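Local coordinates for hypothetical protein (Leishmania major, PDB 3LJN) that is of unknown function but carries ankyrin repeats, so that it may serve as a scaffold for binding other proteins, at residues R179-R184 / I219-E224; V246-S251 / F270-C275; S251-M256 / D286-L291; A255-T260 / Q303-L308; G280-P285 / L308-L313. All blocks are in the same frame, centred on the assembly; numbering follows the deposited sequence.

Interaction 1 of 5, residues R179-R184 / I219-E224; sequences RAMEFR and ILINWE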
# COMPACT_ATOMS: atom_id res chain seq x y z
N ARG A 179 -2.93 1.34 -4.45
CA ARG A 179 -3.44 0.15 -5.12
C ARG A 179 -4.96 -0.01 -5.03
O ARG A 179 -5.59 -0.46 -5.98
CB ARG A 179 -2.76 -1.10 -4.55
CG ARG A 179 -3.01 -2.37 -5.33
CD ARG A 179 -2.39 -2.33 -6.73
NE ARG A 179 -1.29 -3.28 -6.87
CZ ARG A 179 0.01 -2.95 -6.85
NH1 ARG A 179 0.41 -1.69 -6.70
NH2 ARG A 179 0.92 -3.92 -6.98
N ALA A 180 -5.53 0.34 -3.88
CA ALA A 180 -6.98 0.19 -3.65
C ALA A 180 -7.75 1.24 -4.44
O ALA A 180 -8.82 0.97 -4.99
CB ALA A 180 -7.30 0.30 -2.17
N MSE A 181 -7.19 2.44 -4.47
CA MSE A 181 -7.62 3.50 -5.37
C MSE A 181 -7.63 3.05 -6.82
O MSE A 181 -8.65 3.16 -7.48
CB MSE A 181 -6.73 4.74 -5.18
CG MSE A 181 -7.36 5.71 -4.21
SE MSE A 181 -6.19 7.07 -3.43
CE MSE A 181 -7.64 8.24 -2.88
N GLU A 182 -6.51 2.52 -7.33
CA GLU A 182 -6.44 2.09 -8.74
C GLU A 182 -7.52 1.06 -9.06
O GLU A 182 -8.29 1.25 -9.99
CB GLU A 182 -5.04 1.57 -9.12
CG GLU A 182 -4.97 0.86 -10.48
CD GLU A 182 -3.56 0.85 -11.12
OE1 GLU A 182 -2.57 1.20 -10.43
OE2 GLU A 182 -3.44 0.47 -12.32
N PHE A 183 -7.61 -0.01 -8.28
CA PHE A 183 -8.69 -0.97 -8.42
C PHE A 183 -10.02 -0.49 -7.82
O PHE A 183 -10.94 -1.28 -7.63
CB PHE A 183 -8.33 -2.30 -7.76
CG PHE A 183 -7.02 -2.90 -8.22
CD1 PHE A 183 -6.22 -3.60 -7.32
CD2 PHE A 183 -6.59 -2.78 -9.55
CE1 PHE A 183 -5.03 -4.17 -7.73
CE2 PHE A 183 -5.39 -3.35 -9.96
CZ PHE A 183 -4.61 -4.04 -9.05
N ARG A 184 -10.14 0.80 -7.51
CA ARG A 184 -11.37 1.36 -6.96
C ARG A 184 -12.07 0.39 -6.03
O ARG A 184 -13.26 0.13 -6.17
CB ARG A 184 -12.30 1.86 -8.08
CG ARG A 184 -11.56 2.73 -9.08
CD ARG A 184 -12.31 3.92 -9.60
NE ARG A 184 -11.73 4.58 -10.79
CZ ARG A 184 -10.46 4.53 -11.23
NH1 ARG A 184 -9.50 3.86 -10.61
NH2 ARG A 184 -10.14 5.19 -12.35
N ILE A 219 -8.27 12.71 -6.14
CA ILE A 219 -8.79 13.76 -7.02
C ILE A 219 -8.97 13.22 -8.44
O ILE A 219 -10.06 13.32 -8.99
CB ILE A 219 -7.90 15.03 -7.07
CG1 ILE A 219 -7.74 15.66 -5.69
CG2 ILE A 219 -8.52 16.05 -8.02
CD1 ILE A 219 -6.97 16.97 -5.70
N LEU A 220 -7.92 12.63 -9.00
CA LEU A 220 -7.98 12.00 -10.33
C LEU A 220 -9.02 10.90 -10.42
O LEU A 220 -9.59 10.67 -11.48
CB LEU A 220 -6.62 11.40 -10.72
CG LEU A 220 -5.47 12.38 -10.87
CD1 LEU A 220 -4.17 11.61 -11.12
CD2 LEU A 220 -5.76 13.37 -11.98
N ILE A 221 -9.23 10.22 -9.30
CA ILE A 221 -10.17 9.11 -9.17
C ILE A 221 -11.59 9.58 -8.91
O ILE A 221 -12.53 8.82 -9.07
CB ILE A 221 -9.74 8.22 -8.00
CG1 ILE A 221 -8.43 7.53 -8.33
CG2 ILE A 221 -10.79 7.19 -7.66
CD1 ILE A 221 -8.03 6.55 -7.28
N ASN A 222 -11.71 10.84 -8.53
CA ASN A 222 -12.99 11.45 -8.14
C ASN A 222 -13.54 10.89 -6.82
O ASN A 222 -14.75 10.67 -6.67
CB ASN A 222 -14.03 11.36 -9.26
CG ASN A 222 -15.19 12.32 -9.05
OD1 ASN A 222 -15.12 13.25 -8.23
ND2 ASN A 222 -16.27 12.11 -9.79
N TRP A 223 -12.64 10.70 -5.86
CA TRP A 223 -13.00 10.33 -4.51
C TRP A 223 -12.80 11.56 -3.61
O TRP A 223 -11.80 11.66 -2.90
CB TRP A 223 -12.13 9.15 -4.07
CG TRP A 223 -12.68 7.82 -4.54
CD1 TRP A 223 -13.70 7.61 -5.43
CD2 TRP A 223 -12.23 6.51 -4.14
NE1 TRP A 223 -13.92 6.26 -5.59
CE2 TRP A 223 -13.03 5.57 -4.82
CE3 TRP A 223 -11.23 6.05 -3.26
CZ2 TRP A 223 -12.85 4.19 -4.66
CZ3 TRP A 223 -11.07 4.67 -3.10
CH2 TRP A 223 -11.88 3.76 -3.79
N GLU A 224 -13.76 12.48 -3.66
CA GLU A 224 -13.62 13.78 -2.98
C GLU A 224 -13.54 13.65 -1.47
O GLU A 224 -12.73 14.31 -0.84
CB GLU A 224 -14.76 14.74 -3.36
CG GLU A 224 -14.49 16.21 -2.95
CD GLU A 224 -15.61 17.19 -3.34
OE1 GLU A 224 -16.73 16.75 -3.69
OE2 GLU A 224 -15.37 18.41 -3.28
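Met181, present as selenomethionine, brings CG to 4.0 Å from Trp223 CE3, its side chain running past the indole in the opposite direction. Arg184 makes the next part of the contact: its CA is 3.9 Å from Trp223 CZ2, while CD comes within 4.1 Å of Ile221 CG2. That methyl rests over one face of the guanidinium and, nearer the rim, 3.6 Å above the indole plane. With chi1 at -68°, CG2 of Ile221 stands anti to the backbone N, where it meets both Arg184 CD and the indole face. Met181 and Ile221 are also neighbours, but they are modelled too close for the detail of their contact to be trusted.

No hydrogen bond crosses. Each backbone instead closes a helix with a Schellman motif, Arg184 (phi 36°) after helix 176-182 and Asn222 (phi 69°) after helix 216-219. Two helix-ending turns thus lie next to each other, in keeping with the stacked helix-turn-helix layers of ankyrin repeats. Arg184 N bonds to Met181 O at 2.8 Å, and Arg184 NH1 adds a weak bond to the same oxygen. Farther out, Arg186 forms a cation-pi contact with Trp223, Leu189 touches both Met181 and Trp223, and Trp217 and Ala218 pack on Met181.

Interaction 2 of 5, residues V246-S251 / F270-C275; sequences VPLYLS and FLIQAC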
# COMPACT_ATOMS: atom_id res chain seq x y z
N VAL A 246 0.26 20.84 -8.37
CA VAL A 246 -0.05 20.83 -6.95
C VAL A 246 -1.53 20.53 -6.75
O VAL A 246 -2.35 21.07 -7.47
CB VAL A 246 0.27 22.22 -6.36
CG1 VAL A 246 -0.64 22.54 -5.18
CG2 VAL A 246 1.73 22.29 -5.95
N PRO A 247 -1.88 19.68 -5.76
CA PRO A 247 -3.28 19.26 -5.59
C PRO A 247 -4.33 20.38 -5.78
O PRO A 247 -5.38 20.14 -6.38
CB PRO A 247 -3.30 18.73 -4.16
CG PRO A 247 -1.93 18.24 -3.95
CD PRO A 247 -1.02 19.15 -4.69
N LEU A 248 -4.05 21.58 -5.29
CA LEU A 248 -4.92 22.72 -5.57
C LEU A 248 -5.34 22.78 -7.04
O LEU A 248 -6.53 22.91 -7.31
CB LEU A 248 -4.27 24.05 -5.17
CG LEU A 248 -5.12 25.30 -5.41
CD1 LEU A 248 -6.52 25.10 -4.83
CD2 LEU A 248 -4.47 26.55 -4.83
N TYR A 249 -4.39 22.69 -7.98
CA TYR A 249 -4.70 22.72 -9.43
C TYR A 249 -5.61 21.55 -9.81
O TYR A 249 -6.59 21.74 -10.52
CB TYR A 249 -3.45 22.70 -10.34
CG TYR A 249 -2.35 23.68 -9.97
CD1 TYR A 249 -2.65 24.86 -9.31
CD2 TYR A 249 -1.02 23.42 -10.28
CE1 TYR A 249 -1.65 25.76 -8.95
CE2 TYR A 249 -0.01 24.31 -9.93
CZ TYR A 249 -0.34 25.48 -9.26
OH TYR A 249 0.63 26.38 -8.88
N LEU A 250 -5.30 20.36 -9.33
CA LEU A 250 -6.18 19.23 -9.59
C LEU A 250 -7.56 19.39 -8.96
O LEU A 250 -8.56 18.92 -9.51
CB LEU A 250 -5.56 17.93 -9.09
CG LEU A 250 -4.24 17.49 -9.73
CD1 LEU A 250 -3.85 16.17 -9.12
CD2 LEU A 250 -4.37 17.39 -11.24
N SER A 251 -7.63 20.03 -7.80
CA SER A 251 -8.90 20.22 -7.13
C SER A 251 -9.79 21.15 -7.92
O SER A 251 -10.97 20.91 -8.09
CB SER A 251 -8.68 20.80 -5.77
OG SER A 251 -9.92 20.90 -5.10
N PHE A 270 3.02 31.42 -2.61
CA PHE A 270 3.85 31.35 -3.79
C PHE A 270 3.20 30.50 -4.90
O PHE A 270 3.28 30.86 -6.05
CB PHE A 270 5.23 30.79 -3.43
CG PHE A 270 6.13 30.57 -4.62
CD1 PHE A 270 7.05 31.55 -5.00
CD2 PHE A 270 6.06 29.38 -5.35
CE1 PHE A 270 7.89 31.35 -6.12
CE2 PHE A 270 6.88 29.16 -6.47
CZ PHE A 270 7.80 30.15 -6.85
N LEU A 271 2.57 29.39 -4.55
CA LEU A 271 2.00 28.48 -5.55
C LEU A 271 0.72 29.00 -6.20
O LEU A 271 0.46 28.71 -7.37
CB LEU A 271 1.77 27.10 -4.95
CG LEU A 271 3.05 26.32 -4.70
CD1 LEU A 271 2.84 25.25 -3.64
CD2 LEU A 271 3.60 25.72 -5.99
N ILE A 272 -0.08 29.75 -5.45
CA ILE A 272 -1.24 30.42 -6.03
C ILE A 272 -0.80 31.48 -7.03
O ILE A 272 -1.34 31.55 -8.11
CB ILE A 272 -2.12 31.09 -4.95
CG1 ILE A 272 -2.68 30.03 -3.99
CG2 ILE A 272 -3.26 31.88 -5.62
CD1 ILE A 272 -3.47 30.58 -2.83
N GLN A 273 0.16 32.32 -6.67
CA GLN A 273 0.66 33.34 -7.61
C GLN A 273 1.22 32.74 -8.91
O GLN A 273 1.12 33.36 -9.97
CB GLN A 273 1.73 34.24 -6.96
CG GLN A 273 1.29 35.69 -6.74
CD GLN A 273 2.44 36.59 -6.25
OE1 GLN A 273 3.59 36.13 -6.10
NE2 GLN A 273 2.14 37.88 -5.99
N ALA A 274 1.81 31.55 -8.84
CA ALA A 274 2.38 30.88 -10.01
C ALA A 274 1.40 29.93 -10.70
O ALA A 274 1.79 29.18 -11.58
CB ALA A 274 3.65 30.12 -9.61
N CYS A 275 0.14 29.95 -10.29
CA CYS A 275 -0.90 29.12 -10.90
C CYS A 275 -1.11 29.52 -12.34
O CYS A 275 -1.16 30.71 -12.63
CB CYS A 275 -2.20 29.32 -10.16
SG CYS A 275 -3.45 28.22 -10.74
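Tyr249 reaches across to the end of helix 269-273, its OH donating a 2.8 Å hydrogen bond to Leu271 O. The oxygen lies at the edge of the ring, near its plane, and the hydroxyl is tilted 29° from the carbonyl plane. CG of Tyr249 stands beside the backbone N (chi1 -48°), and from there the ring runs out to helix 269-273 although CB itself does not point that way. Beside the bond, Cys275 SG is 3.5 Å from Tyr249 CE1 and approaches the ring obliquely, a sulfur-aromatic contact. It gets there with SG anti to its own backbone N (chi1 -174°).

Apolar branches fill in around the tyrosine. Val246 CG2 touches both methyls of Leu271, CD1 and CD2, each at 3.9 Å, while Val246 CB lies over one face of the Tyr249 ring, toward the rim. Leu248 CD2 meets Ile272 CG1 at 4.0 Å, and Leu248 also packs on Leu263 and Leu264 of helix 257-266. A buried phenol hydroxyl is thereby paired with a main-chain carbonyl from the last turn of a helix, which adds one directional polar bond to an otherwise apolar interface.

Interaction 3 of 5, residues S251-M256 / D286-L291; sequences SVRAAM and DRVVWL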
# COMPACT_ATOMS: atom_id res chain seq x y z
N SER A 251 -7.63 20.03 -7.80
CA SER A 251 -8.90 20.22 -7.13
C SER A 251 -9.79 21.15 -7.92
O SER A 251 -10.97 20.91 -8.09
CB SER A 251 -8.68 20.80 -5.77
OG SER A 251 -9.92 20.90 -5.10
N VAL A 252 -9.20 22.24 -8.37
CA VAL A 252 -9.87 23.19 -9.26
C VAL A 252 -10.37 22.43 -10.48
O VAL A 252 -11.58 22.43 -10.75
CB VAL A 252 -8.92 24.35 -9.68
CG1 VAL A 252 -9.53 25.15 -10.80
CG2 VAL A 252 -8.64 25.25 -8.48
N ARG A 253 -9.44 21.76 -11.17
CA ARG A 253 -9.73 21.00 -12.39
C ARG A 253 -10.75 19.87 -12.22
O ARG A 253 -11.44 19.52 -13.16
CB ARG A 253 -8.46 20.38 -12.94
CG ARG A 253 -7.52 21.37 -13.59
CD ARG A 253 -6.92 20.75 -14.81
NE ARG A 253 -5.77 19.90 -14.51
CZ ARG A 253 -5.45 18.78 -15.18
NH1 ARG A 253 -6.21 18.32 -16.18
NH2 ARG A 253 -4.36 18.11 -14.83
N ALA A 254 -10.82 19.29 -11.02
CA ALA A 254 -11.80 18.25 -10.75
C ALA A 254 -13.16 18.83 -10.37
O ALA A 254 -14.07 18.05 -10.06
CB ALA A 254 -11.29 17.35 -9.62
N ALA A 255 -13.31 20.16 -10.42
CA ALA A 255 -14.44 20.87 -9.81
C ALA A 255 -14.26 20.70 -8.30
O ALA A 255 -13.28 21.20 -7.75
CB ALA A 255 -15.77 20.34 -10.29
N MSE A 256 -15.13 19.99 -7.61
CA MSE A 256 -14.82 19.61 -6.22
C MSE A 256 -14.66 20.87 -5.38
O MSE A 256 -13.55 21.35 -5.18
CB MSE A 256 -13.55 18.74 -6.10
CG MSE A 256 -13.67 17.30 -6.69
SE MSE A 256 -12.28 15.98 -6.03
CE MSE A 256 -10.95 17.28 -5.38
N ASP A 286 -10.81 29.29 -20.01
CA ASP A 286 -10.30 28.58 -21.19
C ASP A 286 -8.96 27.91 -20.90
O ASP A 286 -8.62 26.93 -21.53
CB ASP A 286 -10.08 29.53 -22.37
CG ASP A 286 -11.25 30.48 -22.59
OD1 ASP A 286 -12.43 30.04 -22.47
OD2 ASP A 286 -10.96 31.67 -22.89
N ARG A 287 -8.19 28.45 -19.97
CA ARG A 287 -6.94 27.81 -19.57
C ARG A 287 -7.15 26.56 -18.71
O ARG A 287 -6.17 25.94 -18.30
CB ARG A 287 -6.07 28.77 -18.77
CG ARG A 287 -5.54 29.95 -19.51
CD ARG A 287 -4.34 30.47 -18.76
NE ARG A 287 -3.96 31.83 -19.09
CZ ARG A 287 -2.83 32.40 -18.71
NH1 ARG A 287 -1.96 31.72 -17.98
NH2 ARG A 287 -2.56 33.65 -19.07
N VAL A 288 -8.40 26.19 -18.43
CA VAL A 288 -8.65 25.04 -17.56
C VAL A 288 -9.01 23.78 -18.36
O VAL A 288 -9.91 23.79 -19.21
CB VAL A 288 -9.75 25.34 -16.52
CG1 VAL A 288 -9.89 24.16 -15.55
CG2 VAL A 288 -9.43 26.66 -15.78
N VAL A 289 -8.26 22.70 -18.08
CA VAL A 289 -8.45 21.39 -18.70
C VAL A 289 -9.19 20.50 -17.70
O VAL A 289 -8.59 19.66 -17.03
CB VAL A 289 -7.09 20.74 -19.09
CG1 VAL A 289 -7.30 19.39 -19.78
CG2 VAL A 289 -6.29 21.68 -19.96
N TRP A 290 -10.50 20.68 -17.62
CA TRP A 290 -11.34 19.91 -16.70
C TRP A 290 -11.13 18.41 -16.84
O TRP A 290 -10.96 17.94 -17.94
CB TRP A 290 -12.81 20.19 -16.96
CG TRP A 290 -13.17 21.59 -16.95
CD1 TRP A 290 -13.49 22.35 -18.03
CD2 TRP A 290 -13.26 22.44 -15.81
NE1 TRP A 290 -13.78 23.63 -17.63
CE2 TRP A 290 -13.66 23.71 -16.27
CE3 TRP A 290 -13.06 22.25 -14.44
CZ2 TRP A 290 -13.84 24.80 -15.41
CZ3 TRP A 290 -13.24 23.33 -13.58
CH2 TRP A 290 -13.63 24.59 -14.07
N LEU A 291 -11.20 17.68 -15.74
CA LEU A 291 -11.04 16.21 -15.78
C LEU A 291 -12.30 15.53 -16.32
O LEU A 291 -13.37 16.12 -16.35
CB LEU A 291 -10.65 15.65 -14.41
CG LEU A 291 -9.43 16.28 -13.74
CD1 LEU A 291 -9.23 15.67 -12.39
CD2 LEU A 291 -8.18 16.14 -14.55
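Arg253 and Val289 share the straighter of two hydrogen bonds: Arg253 NH1 donates to Val289 O at 2.9 Å with an angle of 177° at the hydrogen. The bond lies in both the guanidinium plane and the carbonyl plane, which helps to fix the rotation of the guanidinium. The arginine chain is bent at chi2 (-141°), which places CD, and again at chi3, which places NE. In return, Leu291 N donates to Arg253 O at 3.2 Å, coming from 41° above the carbonyl plane. One residue at a helix end is thus bonded through both its side chain and its backbone.

The two methyls of Leu291 part: CD2 lies over one face of the guanidinium, and CD1 is 3.8 Å from Ala254 CB. Trp290 turns its ring edge to the end of the helix, with CE3 3.4 Å from Arg253 O and CZ3 near Val252 O. Val288 CG1 sits over the centre of the indole, 3.6 Å above its plane, and Lys302 makes a cation-pi contact with the ring. The arrangement is that of a helix C-terminus, here of helix 247-253, covered by an extended segment, with a last-turn carbonyl taken up by a backbone N-H from the long connection between helices 269-273 and 300-317.

Interaction 4 of 5, residues A255-T260 / Q303-L308; sequences AMVLLT and QEVLQL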
# COMPACT_ATOMS: atom_id res chain seq x y z
N ALA A 255 -13.31 20.16 -10.42
CA ALA A 255 -14.44 20.87 -9.81
C ALA A 255 -14.26 20.70 -8.30
O ALA A 255 -13.28 21.20 -7.75
CB ALA A 255 -15.77 20.34 -10.29
N MSE A 256 -15.13 19.99 -7.61
CA MSE A 256 -14.82 19.61 -6.22
C MSE A 256 -14.66 20.87 -5.38
O MSE A 256 -13.55 21.35 -5.18
CB MSE A 256 -13.55 18.74 -6.10
CG MSE A 256 -13.67 17.30 -6.69
SE MSE A 256 -12.28 15.98 -6.03
CE MSE A 256 -10.95 17.28 -5.38
N VAL A 257 -15.79 21.38 -4.89
CA VAL A 257 -15.87 22.71 -4.31
C VAL A 257 -15.35 22.76 -2.88
O VAL A 257 -14.50 23.59 -2.55
CB VAL A 257 -17.31 23.25 -4.35
CG1 VAL A 257 -17.33 24.71 -3.94
CG2 VAL A 257 -17.91 23.11 -5.73
N LEU A 258 -15.85 21.86 -2.03
CA LEU A 258 -15.43 21.79 -0.62
C LEU A 258 -13.91 21.58 -0.43
O LEU A 258 -13.30 22.28 0.36
CB LEU A 258 -16.21 20.72 0.16
CG LEU A 258 -17.74 20.91 0.32
CD1 LEU A 258 -18.25 20.30 1.66
CD2 LEU A 258 -18.19 22.38 0.19
N LEU A 259 -13.32 20.63 -1.15
CA LEU A 259 -11.88 20.43 -1.12
C LEU A 259 -11.14 21.71 -1.51
O LEU A 259 -10.16 22.09 -0.87
CB LEU A 259 -11.45 19.30 -2.04
CG LEU A 259 -9.97 18.91 -1.87
CD1 LEU A 259 -9.78 17.83 -0.77
CD2 LEU A 259 -9.33 18.45 -3.17
N THR A 260 -11.61 22.37 -2.56
CA THR A 260 -10.98 23.60 -3.03
C THR A 260 -11.00 24.75 -2.01
O THR A 260 -10.02 25.48 -1.89
CB THR A 260 -11.62 24.12 -4.31
OG1 THR A 260 -11.67 23.08 -5.29
CG2 THR A 260 -10.82 25.30 -4.86
N GLN A 303 -18.43 26.94 -12.44
CA GLN A 303 -18.51 28.36 -12.11
C GLN A 303 -17.85 28.62 -10.76
O GLN A 303 -16.86 29.34 -10.66
CB GLN A 303 -19.96 28.83 -12.11
CG GLN A 303 -20.47 29.36 -13.47
CD GLN A 303 -20.17 30.87 -13.68
OE1 GLN A 303 -21.01 31.62 -14.23
NE2 GLN A 303 -18.97 31.32 -13.22
N GLU A 304 -18.38 27.95 -9.74
CA GLU A 304 -17.99 28.14 -8.34
C GLU A 304 -16.49 28.08 -8.06
O GLU A 304 -15.93 29.06 -7.58
CB GLU A 304 -18.71 27.11 -7.46
CG GLU A 304 -18.77 27.49 -5.97
CD GLU A 304 -19.67 26.55 -5.13
OE1 GLU A 304 -20.10 25.48 -5.66
OE2 GLU A 304 -19.95 26.88 -3.93
N VAL A 305 -15.83 26.96 -8.37
CA VAL A 305 -14.38 26.82 -8.09
C VAL A 305 -13.51 27.96 -8.66
O VAL A 305 -12.49 28.32 -8.07
CB VAL A 305 -13.80 25.49 -8.60
CG1 VAL A 305 -14.41 24.31 -7.88
CG2 VAL A 305 -14.02 25.35 -10.06
N LEU A 306 -13.92 28.52 -9.79
CA LEU A 306 -13.18 29.58 -10.45
C LEU A 306 -13.51 30.92 -9.87
O LEU A 306 -12.72 31.85 -9.93
CB LEU A 306 -13.52 29.62 -11.93
CG LEU A 306 -13.16 28.43 -12.80
CD1 LEU A 306 -13.84 28.62 -14.15
CD2 LEU A 306 -11.66 28.32 -12.93
N GLN A 307 -14.72 31.04 -9.34
CA GLN A 307 -15.08 32.23 -8.59
C GLN A 307 -14.26 32.27 -7.25
O GLN A 307 -13.75 33.32 -6.85
CB GLN A 307 -16.60 32.28 -8.38
CG GLN A 307 -17.12 33.67 -8.09
CD GLN A 307 -18.63 33.87 -8.38
OE1 GLN A 307 -19.21 33.22 -9.27
NE2 GLN A 307 -19.26 34.80 -7.63
N LEU A 308 -14.12 31.12 -6.59
CA LEU A 308 -13.31 30.99 -5.37
C LEU A 308 -11.85 31.30 -5.62
O LEU A 308 -11.21 31.97 -4.82
CB LEU A 308 -13.38 29.57 -4.81
CG LEU A 308 -14.68 29.11 -4.17
CD1 LEU A 308 -14.44 27.78 -3.48
CD2 LEU A 308 -15.23 30.15 -3.20
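Glu304 lays the outer part of its side chain across Val257, the two meeting at about a right angle. From CB, which points toward helix 257-266, the chain leaves with CG anti to the backbone N (chi1 -160°) and stays extended. CG is 3.7 Å from Val257 CG1. CD and OE2 border that same methyl, and OE1 lies by both CG1 and CG2, so the aliphatic valine packs against a carboxylate at an exposed margin.

Deeper in, Val305 sends CG1 to Ala255 O and, at 4.0 Å, to Thr260 OG1. The threonine hydroxyl donates to Met256 O, the N-cap residue's carbonyl, at 2.6 Å, and is also hydrogen-bonded with Ser251 OG. Leu308 CD1 lies 4.2 Å from Val257 CG1. No hydrogen bond links the segments. Glu304, Val305 and Leu308 present one side of helix 300-317 to the first turn of helix 257-266, the helix-against-helix packing of an all-helical stack, here involving the last modelled helix.

Interaction 5 of 5, residues G280-P285 / L308-L313; sequences GTTVLP and LLQEKL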
# COMPACT_ATOMS: atom_id res chain seq x y z
N GLY A 280 -1.86 36.54 -13.78
CA GLY A 280 -1.42 37.47 -12.74
C GLY A 280 -2.54 38.28 -12.09
O GLY A 280 -2.32 38.99 -11.11
N THR A 281 -3.76 38.17 -12.62
CA THR A 281 -4.81 39.07 -12.17
C THR A 281 -6.24 38.59 -12.39
O THR A 281 -7.09 38.74 -11.51
CB THR A 281 -4.62 40.46 -12.81
OG1 THR A 281 -5.76 41.28 -12.50
CG2 THR A 281 -4.44 40.35 -14.33
N THR A 282 -6.53 38.03 -13.57
CA THR A 282 -7.86 37.49 -13.84
C THR A 282 -7.76 35.99 -14.06
O THR A 282 -6.81 35.51 -14.66
CB THR A 282 -8.51 38.12 -15.11
OG1 THR A 282 -8.36 39.55 -15.08
CG2 THR A 282 -10.00 37.75 -15.18
N VAL A 283 -8.77 35.26 -13.59
CA VAL A 283 -8.87 33.84 -13.89
C VAL A 283 -9.45 33.64 -15.29
O VAL A 283 -10.44 34.28 -15.65
CB VAL A 283 -9.74 33.11 -12.85
CG1 VAL A 283 -9.82 31.62 -13.16
CG2 VAL A 283 -9.17 33.31 -11.47
N LEU A 284 -8.83 32.77 -16.08
CA LEU A 284 -9.23 32.53 -17.47
C LEU A 284 -9.72 31.08 -17.62
O LEU A 284 -8.92 30.16 -17.68
CB LEU A 284 -8.05 32.82 -18.39
CG LEU A 284 -7.61 34.29 -18.34
CD1 LEU A 284 -6.14 34.45 -18.67
CD2 LEU A 284 -8.47 35.15 -19.25
N PRO A 285 -11.04 30.88 -17.67
CA PRO A 285 -11.58 29.52 -17.68
C PRO A 285 -11.16 28.66 -18.89
O PRO A 285 -11.17 27.43 -18.79
CB PRO A 285 -13.10 29.73 -17.69
CG PRO A 285 -13.33 31.18 -17.38
CD PRO A 285 -12.11 31.90 -17.81
N LEU A 308 -14.12 31.12 -6.59
CA LEU A 308 -13.31 30.99 -5.37
C LEU A 308 -11.85 31.30 -5.62
O LEU A 308 -11.21 31.97 -4.82
CB LEU A 308 -13.38 29.57 -4.81
CG LEU A 308 -14.68 29.11 -4.17
CD1 LEU A 308 -14.44 27.78 -3.48
CD2 LEU A 308 -15.23 30.15 -3.20
N LEU A 309 -11.33 30.76 -6.71
CA LEU A 309 -9.96 31.04 -7.12
C LEU A 309 -9.75 32.52 -7.41
O LEU A 309 -8.66 33.04 -7.19
CB LEU A 309 -9.58 30.20 -8.33
CG LEU A 309 -8.14 30.36 -8.83
CD1 LEU A 309 -7.08 30.05 -7.78
CD2 LEU A 309 -7.94 29.49 -10.05
N GLN A 310 -10.79 33.20 -7.91
CA GLN A 310 -10.70 34.65 -8.14
C GLN A 310 -10.63 35.41 -6.82
O GLN A 310 -9.77 36.27 -6.66
CB GLN A 310 -11.90 35.14 -8.96
CG GLN A 310 -11.76 36.53 -9.50
CD GLN A 310 -10.58 36.65 -10.45
OE1 GLN A 310 -10.70 36.41 -11.65
NE2 GLN A 310 -9.44 37.03 -9.91
N GLU A 311 -11.55 35.09 -5.90
CA GLU A 311 -11.53 35.63 -4.53
C GLU A 311 -10.15 35.51 -3.88
O GLU A 311 -9.62 36.50 -3.39
CB GLU A 311 -12.59 34.94 -3.65
CG GLU A 311 -14.05 35.34 -3.98
CD GLU A 311 -15.13 34.58 -3.17
OE1 GLU A 311 -14.86 33.45 -2.67
OE2 GLU A 311 -16.26 35.11 -3.05
N LYS A 312 -9.57 34.31 -3.89
CA LYS A 312 -8.28 34.12 -3.24
C LYS A 312 -7.15 34.83 -3.96
O LYS A 312 -6.22 35.31 -3.32
CB LYS A 312 -7.92 32.64 -3.11
CG LYS A 312 -6.83 32.36 -2.07
CD LYS A 312 -7.33 32.62 -0.63
CE LYS A 312 -6.17 32.89 0.33
NZ LYS A 312 -6.61 33.46 1.65
N LEU A 313 -7.21 34.89 -5.28
CA LEU A 313 -6.20 35.62 -6.03
C LEU A 313 -6.24 37.12 -5.71
O LEU A 313 -5.20 37.77 -5.56
CB LEU A 313 -6.41 35.42 -7.53
CG LEU A 313 -5.29 36.03 -8.36
CD1 LEU A 313 -4.00 35.22 -8.18
CD2 LEU A 313 -5.70 36.13 -9.83
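Gln310 grips the backbone of the loop with both ends of its amide. Its OE1 accepts a hydrogen bond from Val283 N at 3.0 Å with an angle of 170°, the N-H tilted 24° from the plane of the amide carbonyl. NE2 gives a weaker one to Thr281 O at 3.3 Å. Together they favour the modelled orientation of the amide. The side chain starts with CG anti to the backbone N (chi1 -168°) and bends at chi2, which sets CD near Val283.

The close-packed part centres on Val283, whose CB points toward the helix. Val283 CG2 is 3.8 Å from Gln310 CD and 4.1 Å from Leu309 CG, so one methyl fits against both the amide and the leucine. Leu313 CD2 lies against the Thr281 carbonyl, 3.4 Å from its O. Toward solvent the contact thins. Thr281 and Thr282 are exposed and turn CB away from the helix; Thr282 meets Gln310 OE1 with CA and CG2, at 3.7 and 3.8 Å. Gly280 merely skirts Leu313 CD2 with its carbonyl carbon. This outer bend is steadied from its own side by Asn279 OD1, which accepts a hydrogen bond from Thr282 N.

Helix 300-317 packs here on the loop through Leu309, Gln310 and Leu313, on helix 257-266, where Leu308 and Lys312 meet Leu264, and on helix 269-273, whose Ile272 touches Lys312 and Leu313.

Interaction 1 comes first along the chain and joins the turns after helices 176-182 and 216-219. Interactions 2 to 5 gather in the C-terminal part, their centres 9 to 13 Å from one another, whereas interaction 1 lies 17 to 28 Å away. Ile219 bridges the two regions by packing on Leu250 and Ala254. Helix 247-253 serves interactions 2 and 3, and helix 300-317 serves interactions 4 and 5, which share Leu308. Interactions 3 and 4 have Ala255 and Met256 in common. In sequence, interaction 2 crosses 3 and 4, and both of these cross 5, so the terminal helices and their long connecting loop are interlaced as a compact end to the elongated helical stack.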